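GphF Dehydratase 1 (PDB 6MBF) probably dehydrates beta-hydroxyacyl intermediates as a polyketide synthase domain in gephyronic acid biosynthesis and probably also shifts the resulting olefin. Local coordinates at residues Arg34-Gly39 / Gly163-Asn168; Gly39-Tyr44 / Val48-Thr53; Asp152-Arg157 / Cys206-Phe211. All blocks are in the same frame, centred on the assembly; numbering follows the deposited sequence.

Contact 1 (Arg34-Gly39 / Gly163-Asn168); sequences RPAYLG and GPRLRN
Arg165 sets its CG opposite its own carbonyl carbon (chi1 -58°) and runs straight from CG to NE, which lays its guanidinium flat over the methyl of Ala36. The methyl sits above the centre of the group, Ala36 CB to Arg165 CZ 3.4 Å, with NE and both terminal nitrogens only slightly farther off. The same first torsion in Leu166 (chi1 -60°) sends its two methyls against Tyr37. Leu166 CD2 lies 4.3 Å from Tyr37 CB, and Leu166 CD1 4.1 Å from Tyr37 O. Tyr37 offers little more than its backbone and CB here, because its ring leads away and its hydroxyl bonds to Thr53 OG1. No hydrogen bond crosses the contact; it is van der Waals packing, burying 184 Å² counted on both sides. Each side has its own internal brace: the 3-10 turn 36-38, with Leu38 N 3.0 Å from Pro35 O after a cis peptide bond at Pro35, and the amide of Asn168, whose ND2 donates to Arg165 O at 2.9 Å (156°). The sequence from Tyr162 through Gly163 and Pro164 matches the YGP signature of polyketide synthase dehydratases, so this loop probably borders the active site. The guanidinium charge is met by Glu188 and Glu189 on helix 187-190, while Arg165 N bonds to Glu40 OE1. The contact thus joins the loop between strands 23-30 and 42-43 to the one between helix 151-158 and strand 169-175, with helix 200-214 packed against both Tyr37 and Leu166.

Contact 2 (Gly39-Tyr44 / Val48-Thr53); sequences GEHWVY and VVLGVT
Val48 meets His41 twice. Its N donates to His41 O at 3.0 Å (167°), and its own O accepts a hydrogen bond from His41 ND1 at 2.8 Å (165°). The acceptor lies in the plane of the imidazole, at its edge, so the second bond fixes the rotation of the ring. His41 reaches it with CG anti to the backbone N (chi1 174°). The isopropyl of Val48 packs by CG2 against Val43, 4.1 Å from Val43 CB. Val49 turns its side chain away and is tied by backbone hydrogen bonding to Leu85, beside the pairing of strands 46-48 and 86-87; on its other flank strand 46-48 pairs with 42-43, forming a tight antiparallel hairpin. His41 aligns with the histidine of the HxxxGxxxxP signature of polyketide synthase dehydratases, consistent with an active-site histidine; the glycine and proline of the signature are both replaced here, the latter by Leu50. Leu50 follows with a CH-pi contact: CD2 stands over the centre of the imidazole, 3.4 Å from His41 CG and nearly on the ring normal. Its side chain also touches Asp204 and Tyr162, and its nearest atom comes within about 4 Å of a bound magnesium ion. The chain then bends through Gly51 into helix 52-65, where Val52 packs against Pro200, Leu203 and Phe207 of helix 200-214. Thr53 reaches back to grip Leu50 O with two donors, Thr53 N at 2.9 Å and Thr53 OG1 at 2.8 Å.

Contact 3 (Asp152-Arg157 / Cys206-Phe211); sequences DAYYER and CFQCVF
Tyr154 lays its phenol end across the side chain of Gln208, the two crossing at about a right angle. Its hydroxyl donates to the amide oxygen, Tyr154 OH to Gln208 OE1 2.7 Å, approaching in the carbonyl plane on a lone pair (C=O...O angle 122°). OE1 in turn lies in the plane of the phenol ring, 3.3 Å from Tyr154 CE2, although ring and amide planes are 46° apart. A chi1 of 167° swings the Tyr154 ring away from its backbone N and out toward the other helix, the nearest CA atoms of the two segments, those of Tyr154 and Phe211, being 9.2 Å apart. Phe211 closes in on the same hydroxyl: its CB is 3.6 Å from Tyr154 OH, which lies near the plane of the Phe211 ring at its edge. Behind this contact, helix 200-214 packs on strands 241-248, 259-267 and 273-284, as the central helix of a hotdog fold does on its sheet; helix 151-158 lies farther out. Gln208 and Asp204 fit the DxxxQ signature of polyketide synthase dehydratases. The amide is held at both ends: OE1 accepts from Tyr154, while NE2 donates to Asp204 OD2 and Leu166 O. Its flip state is therefore well defined, and Tyr154 probably acts as a second-shell residue that positions Gln208, and through it the carboxylate of Asp204.

In the fold
Contacts 2 and 3 are buried, whereas contact 1 is partly buried, its arginine reaching toward acidic partners. Their chemistry differs accordingly: a methyl against a guanidinium face plus leucine packing in contact 1, with no hydrogen bond across; paired backbone and imidazole bonds in contact 2; a single phenol-to-amide bond between helices in contact 3. Contacts 1 and 2 share Gly39 and are tied by Gly163 N to Glu40 O, and the 3-10 turn of contact 1 is also bonded to helix 52-65. Loop 163-168 links contact 1 to helix 200-214 of contact 3. Helices 52-65 and 200-214 pack together between contacts 2 and 3, consistent with a double-hotdog dehydratase.

Contact 1 (Arg34-Gly39 / Gly163-Asn168)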
loop_
_atom_site.group_PDB
_atom_site.type_symbol
_atom_site.label_atom_id
_atom_site.label_comp_id
_atom_site.label_asym_id
_atom_site.label_seq_id
_atom_site.Cartn_x
_atom_site.Cartn_y
_atom_site.Cartn_z
ATOM N N ARG A 34 -4.881 -10.562 -12.302
ATOM C CA ARG A 34 -5.917 -10.702 -11.283
ATOM C C ARG A 34 -5.295 -10.724 -9.894
ATOM O O ARG A 34 -4.550 -11.656 -9.576
ATOM C CB ARG A 34 -6.733 -11.981 -11.491
ATOM C CG ARG A 34 -7.997 -12.025 -10.632
ATOM C CD ARG A 34 -8.202 -13.355 -9.922
ATOM N NE ARG A 34 -7.099 -13.693 -9.018
ATOM C CZ ARG A 34 -7.013 -13.326 -7.740
ATOM N NH1 ARG A 34 -7.959 -12.584 -7.170
ATOM N NH2 ARG A 34 -5.963 -13.703 -7.022
ATOM N N PRO A 35 -5.549 -9.716 -9.043
ATOM C CA PRO A 35 -6.228 -8.450 -9.351
ATOM C C PRO A 35 -5.512 -7.657 -10.442
ATOM O O PRO A 35 -4.280 -7.688 -10.523
ATOM C CB PRO A 35 -6.186 -7.690 -8.019
ATOM C CG PRO A 35 -6.061 -8.749 -6.989
ATOM C CD PRO A 35 -5.210 -9.819 -7.611
ATOM N N ALA A 36 -6.292 -6.969 -11.277
ATOM C CA ALA A 36 -5.742 -6.357 -12.484
ATOM C C ALA A 36 -4.699 -5.289 -12.174
ATOM O O ALA A 36 -3.778 -5.082 -12.975
ATOM C CB ALA A 36 -6.868 -5.757 -13.324
ATOM N N TYR A 37 -4.814 -4.605 -11.031
ATOM C CA TYR A 37 -3.850 -3.551 -10.722
ATOM C C TYR A 37 -2.444 -4.099 -10.512
ATOM O O TYR A 37 -1.479 -3.326 -10.573
ATOM C CB TYR A 37 -4.283 -2.748 -9.481
ATOM C CG TYR A 37 -3.855 -3.367 -8.165
ATOM C CD1 TYR A 37 -2.617 -3.064 -7.593
ATOM C CD2 TYR A 37 -4.689 -4.243 -7.482
ATOM C CE1 TYR A 37 -2.216 -3.637 -6.392
ATOM C CE2 TYR A 37 -4.298 -4.808 -6.275
ATOM C CZ TYR A 37 -3.067 -4.509 -5.740
ATOM O OH TYR A 37 -2.683 -5.086 -4.553
ATOM N N LEU A 38 -2.310 -5.397 -10.230
ATOM C CA LEU A 38 -1.003 -6.033 -10.119
ATOM C C LEU A 38 -0.240 -6.042 -11.436
ATOM O O LEU A 38 0.964 -6.314 -11.424
ATOM C CB LEU A 38 -1.139 -7.473 -9.614
ATOM C CG LEU A 38 -1.648 -7.687 -8.182
ATOM C CD1 LEU A 38 -1.572 -9.168 -7.855
ATOM C CD2 LEU A 38 -0.853 -6.860 -7.174
ATOM N N GLY A 39 -0.895 -5.769 -12.561
ATOM C CA GLY A 39 -0.214 -5.654 -13.832
ATOM C C GLY A 39 -0.011 -4.233 -14.304
ATOM O O GLY A 39 0.346 -4.031 -15.472
ATOM N N GLY A 163 0.031 2.469 -14.754
ATOM C CA GLY A 163 -0.999 2.425 -15.764
ATOM C C GLY A 163 -2.267 3.158 -15.365
ATOM O O GLY A 163 -2.365 3.757 -14.283
ATOM N N PRO A 164 -3.279 3.110 -16.240
ATOM C CA PRO A 164 -4.464 3.965 -16.057
ATOM C C PRO A 164 -5.348 3.601 -14.878
ATOM O O PRO A 164 -6.205 4.416 -14.513
ATOM C CB PRO A 164 -5.231 3.799 -17.377
ATOM C CG PRO A 164 -4.724 2.522 -17.963
ATOM C CD PRO A 164 -3.302 2.386 -17.524
ATOM N N ARG A 165 -5.204 2.415 -14.287
ATOM C CA ARG A 165 -5.960 2.106 -13.080
ATOM C C ARG A 165 -5.384 2.773 -11.842
ATOM O O ARG A 165 -6.045 2.770 -10.795
ATOM C CB ARG A 165 -6.004 0.598 -12.842
ATOM C CG ARG A 165 -6.612 -0.206 -13.982
ATOM C CD ARG A 165 -6.475 -1.684 -13.693
ATOM N NE ARG A 165 -7.054 -2.494 -14.756
ATOM C CZ ARG A 165 -8.296 -2.962 -14.741
ATOM N NH1 ARG A 165 -9.087 -2.704 -13.710
ATOM N NH2 ARG A 165 -8.741 -3.695 -15.754
ATOM N N LEU A 166 -4.180 3.339 -11.943
ATOM C CA LEU A 166 -3.464 3.866 -10.788
ATOM C C LEU A 166 -3.163 5.356 -10.957
ATOM O O LEU A 166 -2.037 5.812 -10.717
ATOM C CB LEU A 166 -2.185 3.050 -10.569
ATOM C CG LEU A 166 -2.455 1.561 -10.308
ATOM C CD1 LEU A 166 -1.179 0.748 -10.316
ATOM C CD2 LEU A 166 -3.202 1.383 -8.980
ATOM N N ARG A 167 -4.177 6.122 -11.377
ATOM C CA ARG A 167 -4.083 7.577 -11.511
ATOM C C ARG A 167 -5.309 8.182 -10.831
ATOM O O ARG A 167 -6.163 8.796 -11.477
ATOM C CB ARG A 167 -3.983 7.985 -12.989
ATOM C CG ARG A 167 -2.768 7.370 -13.687
ATOM C CD ARG A 167 -2.787 7.605 -15.188
ATOM N NE ARG A 167 -1.686 6.872 -15.801
ATOM C CZ ARG A 167 -1.691 6.375 -17.036
ATOM N NH1 ARG A 167 -2.743 6.551 -17.834
ATOM N NH2 ARG A 167 -0.630 5.701 -17.471
ATOM N N ASN A 168 -5.389 8.013 -9.510
ATOM C CA ASN A 168 -6.626 8.245 -8.776
ATOM C C ASN A 168 -6.609 9.507 -7.923
ATOM O O ASN A 168 -7.556 9.731 -7.153
ATOM C CB ASN A 168 -6.939 7.017 -7.924
ATOM C CG ASN A 168 -7.173 5.781 -8.783
ATOM O OD1 ASN A 168 -8.141 5.728 -9.541
ATOM N ND2 ASN A 168 -6.281 4.794 -8.682
#

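Contact 2 (Gly39-Tyr44 / Val48-Thr53)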
loop_
_atom_site.group_PDB
_atom_site.type_symbol
_atom_site.label_atom_id
_atom_site.label_comp_id
_atom_site.label_asym_id
_atom_site.label_seq_id
_atom_site.Cartn_x
_atom_site.Cartn_y
_atom_site.Cartn_z
ATOM N N GLY A 39 -0.895 -5.769 -12.561
ATOM C CA GLY A 39 -0.214 -5.654 -13.832
ATOM C C GLY A 39 -0.011 -4.233 -14.304
ATOM O O GLY A 39 0.346 -4.031 -15.472
ATOM N N GLU A 40 -0.222 -3.232 -13.441
ATOM C CA GLU A 40 -0.177 -1.845 -13.888
ATOM C C GLU A 40 0.860 -1.007 -13.143
ATOM O O GLU A 40 0.793 0.221 -13.187
ATOM C CB GLU A 40 -1.568 -1.220 -13.781
ATOM C CG GLU A 40 -2.548 -1.902 -14.728
ATOM C CD GLU A 40 -3.514 -0.947 -15.391
ATOM O OE1 GLU A 40 -3.468 0.264 -15.091
ATOM O OE2 GLU A 40 -4.334 -1.421 -16.205
ATOM N N HIS A 41 1.835 -1.639 -12.490
ATOM C CA HIS A 41 2.956 -0.916 -11.910
ATOM C C HIS A 41 4.263 -1.562 -12.342
ATOM O O HIS A 41 4.460 -2.765 -12.137
ATOM C CB HIS A 41 2.875 -0.873 -10.384
ATOM C CG HIS A 41 4.080 -0.259 -9.742
ATOM N ND1 HIS A 41 4.968 -0.990 -8.983
ATOM C CD2 HIS A 41 4.560 1.008 -9.770
ATOM C CE1 HIS A 41 5.936 -0.198 -8.556
ATOM N NE2 HIS A 41 5.709 1.022 -9.010
ATOM N N TRP A 42 5.168 -0.752 -12.892
ATOM C CA TRP A 42 6.445 -1.229 -13.396
ATOM C C TRP A 42 7.593 -0.431 -12.797
ATOM O O TRP A 42 7.447 0.745 -12.455
ATOM C CB TRP A 42 6.518 -1.144 -14.935
ATOM C CG TRP A 42 5.302 -1.666 -15.595
ATOM C CD1 TRP A 42 5.042 -2.965 -15.927
ATOM C CD2 TRP A 42 4.160 -0.907 -16.005
ATOM N NE1 TRP A 42 3.804 -3.060 -16.518
ATOM C CE2 TRP A 42 3.244 -1.810 -16.578
ATOM C CE3 TRP A 42 3.826 0.450 -15.950
ATOM C CZ2 TRP A 42 2.015 -1.399 -17.089
ATOM C CZ3 TRP A 42 2.608 0.855 -16.461
ATOM C CH2 TRP A 42 1.716 -0.067 -17.021
ATOM N N VAL A 43 8.737 -1.099 -12.665
ATOM C CA VAL A 43 10.012 -0.456 -12.365
ATOM C C VAL A 43 11.060 -1.107 -13.259
ATOM O O VAL A 43 11.191 -2.338 -13.275
ATOM C CB VAL A 43 10.417 -0.587 -10.880
ATOM C CG1 VAL A 43 11.660 0.247 -10.599
ATOM C CG2 VAL A 43 9.274 -0.166 -9.944
ATOM N N TYR A 44 11.785 -0.290 -14.026
ATOM C CA TYR A 44 12.770 -0.808 -14.969
ATOM C C TYR A 44 12.149 -1.867 -15.882
ATOM O O TYR A 44 12.730 -2.927 -16.123
ATOM C CB TYR A 44 13.990 -1.374 -14.236
ATOM C CG TYR A 44 14.693 -0.369 -13.354
ATOM C CD1 TYR A 44 14.786 -0.569 -11.979
ATOM C CD2 TYR A 44 15.240 0.790 -13.888
ATOM C CE1 TYR A 44 15.422 0.346 -11.166
ATOM C CE2 TYR A 44 15.880 1.718 -13.079
ATOM C CZ TYR A 44 15.964 1.492 -11.719
ATOM O OH TYR A 44 16.595 2.408 -10.906
ATOM N N VAL A 48 6.149 -4.999 -11.033
ATOM C CA VAL A 48 6.525 -5.064 -9.620
ATOM C C VAL A 48 5.277 -4.851 -8.770
ATOM O O VAL A 48 4.608 -3.815 -8.883
ATOM C CB VAL A 48 7.602 -4.024 -9.263
ATOM C CG1 VAL A 48 7.896 -4.058 -7.764
ATOM C CG2 VAL A 48 8.878 -4.250 -10.062
ATOM N N VAL A 49 4.967 -5.825 -7.917
ATOM C CA VAL A 49 3.799 -5.721 -7.050
ATOM C C VAL A 49 3.979 -4.544 -6.099
ATOM O O VAL A 49 5.007 -4.426 -5.424
ATOM C CB VAL A 49 3.599 -7.048 -6.301
ATOM C CG1 VAL A 49 2.608 -6.903 -5.128
ATOM C CG2 VAL A 49 3.172 -8.144 -7.293
ATOM N N LEU A 50 2.981 -3.659 -6.056
ATOM C CA LEU A 50 3.038 -2.499 -5.172
ATOM C C LEU A 50 3.087 -2.930 -3.708
ATOM O O LEU A 50 2.377 -3.849 -3.291
ATOM C CB LEU A 50 1.820 -1.601 -5.399
ATOM C CG LEU A 50 1.733 -0.732 -6.654
ATOM C CD1 LEU A 50 0.363 -0.079 -6.703
ATOM C CD2 LEU A 50 2.827 0.319 -6.618
ATOM N N GLY A 51 3.929 -2.251 -2.926
ATOM C CA GLY A 51 4.032 -2.534 -1.499
ATOM C C GLY A 51 2.730 -2.400 -0.729
ATOM O O GLY A 51 2.543 -3.066 0.294
ATOM N N VAL A 52 1.811 -1.545 -1.195
ATOM C CA VAL A 52 0.524 -1.425 -0.517
ATOM C C VAL A 52 -0.233 -2.746 -0.522
ATOM O O VAL A 52 -1.085 -2.968 0.343
ATOM C CB VAL A 52 -0.345 -0.295 -1.129
ATOM C CG1 VAL A 52 0.189 1.077 -0.729
ATOM C CG2 VAL A 52 -0.459 -0.435 -2.659
ATOM N N THR A 53 0.059 -3.625 -1.489
ATOM C CA THR A 53 -0.489 -4.975 -1.499
ATOM C C THR A 53 -0.252 -5.674 -0.166
ATOM O O THR A 53 -1.161 -6.306 0.385
ATOM C CB THR A 53 0.150 -5.774 -2.638
ATOM O OG1 THR A 53 -0.048 -5.077 -3.880
ATOM C CG2 THR A 53 -0.446 -7.179 -2.723
#

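Contact 3 (Asp152-Arg157 / Cys206-Phe211)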
loop_
_atom_site.group_PDB
_atom_site.type_symbol
_atom_site.label_atom_id
_atom_site.label_comp_id
_atom_site.label_asym_id
_atom_site.label_seq_id
_atom_site.Cartn_x
_atom_site.Cartn_y
_atom_site.Cartn_z
ATOM N N ASP A 152 -1.689 16.358 -14.363
ATOM C CA ASP A 152 -1.531 15.738 -15.677
ATOM C C ASP A 152 -0.060 15.575 -16.029
ATOM O O ASP A 152 0.345 14.530 -16.554
ATOM C CB ASP A 152 -2.252 16.554 -16.756
ATOM C CG ASP A 152 -3.749 16.339 -16.742
ATOM O OD1 ASP A 152 -4.179 15.202 -16.447
ATOM O OD2 ASP A 152 -4.495 17.300 -17.025
ATOM N N ALA A 153 0.751 16.603 -15.762
ATOM C CA ALA A 153 2.182 16.504 -16.022
ATOM C C ALA A 153 2.819 15.421 -15.159
ATOM O O ALA A 153 3.717 14.704 -15.617
ATOM C CB ALA A 153 2.858 17.851 -15.769
ATOM N N TYR A 154 2.370 15.305 -13.902
ATOM C CA TYR A 154 2.850 14.239 -13.024
ATOM C C TYR A 154 2.506 12.867 -13.593
ATOM O O TYR A 154 3.378 11.999 -13.723
ATOM C CB TYR A 154 2.271 14.413 -11.607
ATOM C CG TYR A 154 2.477 13.185 -10.739
ATOM C CD1 TYR A 154 3.678 12.962 -10.080
ATOM C CD2 TYR A 154 1.474 12.232 -10.610
ATOM C CE1 TYR A 154 3.874 11.808 -9.309
ATOM C CE2 TYR A 154 1.655 11.093 -9.837
ATOM C CZ TYR A 154 2.857 10.886 -9.199
ATOM O OH TYR A 154 3.037 9.733 -8.455
ATOM N N TYR A 155 1.238 12.659 -13.961
ATOM C CA TYR A 155 0.810 11.365 -14.485
ATOM C C TYR A 155 1.554 10.997 -15.763
ATOM O O TYR A 155 1.925 9.833 -15.969
ATOM C CB TYR A 155 -0.691 11.395 -14.749
ATOM C CG TYR A 155 -1.548 11.329 -13.512
ATOM C CD1 TYR A 155 -2.718 12.062 -13.424
ATOM C CD2 TYR A 155 -1.202 10.502 -12.445
ATOM C CE1 TYR A 155 -3.518 11.991 -12.302
ATOM C CE2 TYR A 155 -1.992 10.423 -11.322
ATOM C CZ TYR A 155 -3.150 11.171 -11.257
ATOM O OH TYR A 155 -3.955 11.103 -10.151
ATOM N N GLU A 156 1.767 11.974 -16.642
ATOM C CA GLU A 156 2.424 11.677 -17.903
ATOM C C GLU A 156 3.884 11.292 -17.684
ATOM O O GLU A 156 4.373 10.348 -18.308
ATOM C CB GLU A 156 2.255 12.866 -18.850
ATOM C CG GLU A 156 0.820 12.919 -19.398
ATOM C CD GLU A 156 0.573 14.084 -20.335
ATOM O OE1 GLU A 156 -0.607 14.426 -20.559
ATOM O OE2 GLU A 156 1.554 14.657 -20.838
ATOM N N ARG A 157 4.575 11.966 -16.758
ATOM C CA ARG A 157 5.941 11.567 -16.419
ATOM C C ARG A 157 5.980 10.197 -15.745
ATOM O O ARG A 157 6.928 9.426 -15.945
ATOM C CB ARG A 157 6.588 12.603 -15.504
ATOM C CG ARG A 157 6.809 13.967 -16.129
ATOM C CD ARG A 157 6.979 15.009 -15.034
ATOM N NE ARG A 157 8.329 15.555 -14.969
ATOM C CZ ARG A 157 8.608 16.851 -15.067
ATOM N NH1 ARG A 157 7.627 17.731 -15.221
ATOM N NH2 ARG A 157 9.865 17.270 -14.998
ATOM N N CYS A 206 -2.714 7.767 -2.356
ATOM C CA CYS A 206 -2.240 8.630 -1.278
ATOM C C CYS A 206 -0.716 8.681 -1.244
ATOM O O CYS A 206 -0.125 9.751 -1.071
ATOM C CB CYS A 206 -2.795 8.152 0.067
ATOM S SG CYS A 206 -4.604 8.252 0.204
ATOM N N PHE A 207 -0.060 7.533 -1.412
ATOM C CA PHE A 207 1.398 7.539 -1.436
ATOM C C PHE A 207 1.920 8.287 -2.657
ATOM O O PHE A 207 2.957 8.956 -2.575
ATOM C CB PHE A 207 1.939 6.106 -1.396
ATOM C CG PHE A 207 1.705 5.380 -0.079
ATOM C CD1 PHE A 207 1.067 5.997 0.997
ATOM C CD2 PHE A 207 2.119 4.064 0.066
ATOM C CE1 PHE A 207 0.857 5.302 2.211
ATOM C CE2 PHE A 207 1.916 3.373 1.260
ATOM C CZ PHE A 207 1.289 3.985 2.328
ATOM N N GLN A 208 1.195 8.232 -3.783
ATOM C CA GLN A 208 1.627 8.980 -4.962
ATOM C C GLN A 208 1.540 10.492 -4.746
ATOM O O GLN A 208 2.278 11.248 -5.392
ATOM C CB GLN A 208 0.815 8.553 -6.189
ATOM C CG GLN A 208 1.192 7.171 -6.753
ATOM C CD GLN A 208 0.795 7.047 -8.199
ATOM O OE1 GLN A 208 1.126 7.915 -9.013
ATOM N NE2 GLN A 208 0.061 5.986 -8.536
ATOM N N CYS A 209 0.656 10.958 -3.854
ATOM C CA CYS A 209 0.680 12.361 -3.451
ATOM C C CYS A 209 2.030 12.732 -2.845
ATOM O O CYS A 209 2.543 13.837 -3.079
ATOM C CB CYS A 209 -0.445 12.655 -2.458
ATOM S SG CYS A 209 -2.118 12.547 -3.141
ATOM N N VAL A 210 2.626 11.825 -2.065
ATOM C CA VAL A 210 3.966 12.082 -1.540
ATOM C C VAL A 210 4.965 12.155 -2.685
ATOM O O VAL A 210 5.830 13.045 -2.716
ATOM C CB VAL A 210 4.380 11.013 -0.510
ATOM C CG1 VAL A 210 5.731 11.394 0.126
ATOM C CG2 VAL A 210 3.317 10.826 0.552
ATOM N N PHE A 211 4.852 11.230 -3.647
ATOM C CA PHE A 211 5.731 11.243 -4.818
ATOM C C PHE A 211 5.650 12.572 -5.555
ATOM O O PHE A 211 6.678 13.129 -5.969
ATOM C CB PHE A 211 5.353 10.120 -5.785
ATOM C CG PHE A 211 5.599 8.725 -5.269
ATOM C CD1 PHE A 211 6.379 8.483 -4.149
ATOM C CD2 PHE A 211 5.068 7.645 -5.958
ATOM C CE1 PHE A 211 6.607 7.178 -3.722
ATOM C CE2 PHE A 211 5.286 6.343 -5.528
ATOM C CZ PHE A 211 6.057 6.117 -4.411
#